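Local coordinates for molybdate binding protein II (Clostridium pasteurianum, PDB 1GUG), which binds molybdate and, as in this complex, tungstate, through a small fold of the Mop (TOBE) family that assembles here as a hexamer, at the interface of chains A and B. Residues are numbered along the deposited sequence; one frame, centred on the assembly and turned at random. Chains: chain A/B, Molybdate binding protein II.

The interface of chains A and B. Residues chain A 63-67; chain B 2-5, 60.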
loop_
_atom_site.group_PDB
_atom_site.type_symbol
_atom_site.label_atom_id
_atom_site.label_comp_id
_atom_site.label_asym_id
_atom_site.label_seq_id
_atom_site.Cartn_x
_atom_site.Cartn_y
_atom_site.Cartn_z
ATOM N N ASP A 63 -2.886 4.472 3.764
ATOM C CA ASP A 63 -1.498 4.060 3.959
ATOM C C ASP A 63 -0.839 4.755 5.180
ATOM O O ASP A 63 0.332 4.558 5.424
ATOM C CB ASP A 63 -0.647 4.376 2.711
ATOM C CG ASP A 63 -0.882 3.408 1.580
ATOM O OD1 ASP A 63 -1.229 2.237 1.859
ATOM O OD2 ASP A 63 -0.746 3.736 0.369
ATOM N N VAL A 64 -1.585 5.567 5.928
ATOM C CA VAL A 64 -0.993 6.321 7.061
ATOM C C VAL A 64 -1.323 5.616 8.387
ATOM O O VAL A 64 -2.482 5.387 8.676
ATOM C CB VAL A 64 -1.545 7.771 7.134
ATOM C CG1 VAL A 64 -0.872 8.540 8.289
ATOM C CG2 VAL A 64 -1.286 8.529 5.783
ATOM N N MET A 65 -0.307 5.216 9.143
ATOM C CA MET A 65 -0.499 4.580 10.456
ATOM C C MET A 65 -0.364 5.629 11.580
ATOM O O MET A 65 0.110 6.750 11.340
ATOM C CB MET A 65 0.563 3.480 10.648
ATOM C CG MET A 65 0.268 2.276 9.759
ATOM S SD MET A 65 1.749 1.284 9.341
ATOM C CE MET A 65 2.595 2.431 8.116
ATOM N N ILE A 66 -0.786 5.246 12.789
ATOM C CA ILE A 66 -0.673 6.110 13.987
ATOM C C ILE A 66 0.208 5.471 15.068
ATOM O O ILE A 66 -0.007 4.328 15.435
ATOM C CB ILE A 66 -2.106 6.378 14.578
ATOM C CG1 ILE A 66 -2.974 7.158 13.590
ATOM C CG2 ILE A 66 -2.049 7.129 15.917
ATOM C CD1 ILE A 66 -2.431 8.524 13.251
ATOM N N LEU A 67 1.192 6.221 15.571
ATOM C CA LEU A 67 2.093 5.732 16.621
ATOM C C LEU A 67 1.875 6.504 17.924
ATOM O O LEU A 67 1.861 7.735 17.951
ATOM C CB LEU A 67 3.557 5.862 16.170
ATOM C CG LEU A 67 4.742 5.566 17.119
ATOM C CD1 LEU A 67 4.733 4.124 17.582
ATOM C CD2 LEU A 67 6.052 5.901 16.393
ATOM N N SER B 2 1.563 0.567 21.047
ATOM C CA SER B 2 2.697 0.921 20.151
ATOM C C SER B 2 2.181 1.640 18.898
ATOM O O SER B 2 1.823 2.833 18.938
ATOM C CB SER B 2 3.555 -0.322 19.803
ATOM O OG SER B 2 2.852 -1.354 19.082
ATOM N N ILE B 3 2.133 0.903 17.794
ATOM C CA ILE B 3 1.667 1.439 16.509
ATOM C C ILE B 3 0.334 0.754 16.082
ATOM O O ILE B 3 0.039 -0.386 16.507
ATOM C CB ILE B 3 2.801 1.243 15.467
ATOM C CG1 ILE B 3 2.522 1.991 14.159
ATOM C CG2 ILE B 3 3.062 -0.233 15.242
ATOM C CD1 ILE B 3 3.770 2.185 13.293
ATOM N N SER B 4 -0.472 1.439 15.258
ATOM C CA SER B 4 -1.769 0.924 14.786
ATOM C C SER B 4 -1.713 -0.340 13.914
ATOM O O SER B 4 -2.666 -1.100 13.850
ATOM C CB SER B 4 -2.557 1.998 14.042
ATOM O OG SER B 4 -1.858 2.499 12.906
ATOM N N ALA B 5 -0.583 -0.556 13.261
ATOM C CA ALA B 5 -0.432 -1.712 12.394
ATOM C C ALA B 5 -0.650 -2.980 13.222
ATOM O O ALA B 5 0.131 -3.263 14.139
ATOM C CB ALA B 5 0.949 -1.713 11.766
ATOM N N LYS B 60 0.426 -3.286 7.856
ATOM C CA LYS B 60 -0.858 -2.609 8.104
ATOM C C LYS B 60 -2.032 -3.508 7.647
ATOM O O LYS B 60 -1.961 -4.136 6.579
ATOM C CB LYS B 60 -0.874 -1.263 7.346
ATOM C CG LYS B 60 -2.000 -0.301 7.737
ATOM C CD LYS B 60 -1.941 1.022 6.936
ATOM C CE LYS B 60 -2.953 2.064 7.499
ATOM N NZ LYS B 60 -4.379 1.550 7.375
#
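A short antiparallel beta bridge joins the C-terminal strand 65-67 of chain A to the N-terminal segment of chain B, with A:Leu67 paired to B:Ile3. Both polar backbone atoms of A:Ile66 are engaged by B:Ser4. The amide N of B:Ser4 donates to the carbonyl O of A:Ile66 over 2.9 Å, lying in the carbonyl plane with a C=O...N angle of 159°. The second bond replaces a main-chain partner by a hydroxyl: the amide N of A:Ile66 gives its hydrogen to OG of B:Ser4 at 3.0 Å, almost straight at 173°. B:Ser4 can close this pair because its OG sits between its own backbone N and carbonyl carbon (chi1 59°), which turns the hydroxyl towards the strand; once it accepts the amide N-H, its rotation should be well fixed.

Next to this polar clamp, the side chain of A:Met65 reaches across to chain B. Its CG stands anti to the carbonyl carbon, and the side chain runs alongside the aliphatic stem of B:Lys60 in the opposite direction, the CG methylene of A:Met65 touching CD of B:Lys60 at 3.8 Å. SD of A:Met65 lies 3.9 Å from the CB methyl of B:Ala5, and the chain bends only beyond it, at chi3, which sets the terminal CE methyl. The extended stem of B:Lys60 carries CE to 3.6 Å from the carbonyl O of A:Val64; the bend at chi4 then sets the direction of NZ. The amine NZ of B:Lys60 remains 6.4 Å from the carboxylate OD1 of A:Asp63, too far for direct contact, so that any attraction between them would probably be long-range. At the other end, the CD1 methyl of A:Leu67 meets the carbonyl O of B:Ser2 at 3.5 Å and CB of B:Ile3 at 4.1 Å.

The patch thus joins the C-terminal end of one subunit, just after the 3-10 helix 61-63, to the N-terminal end of its neighbour and the residue following strand 54-59, within the deposited hexamer.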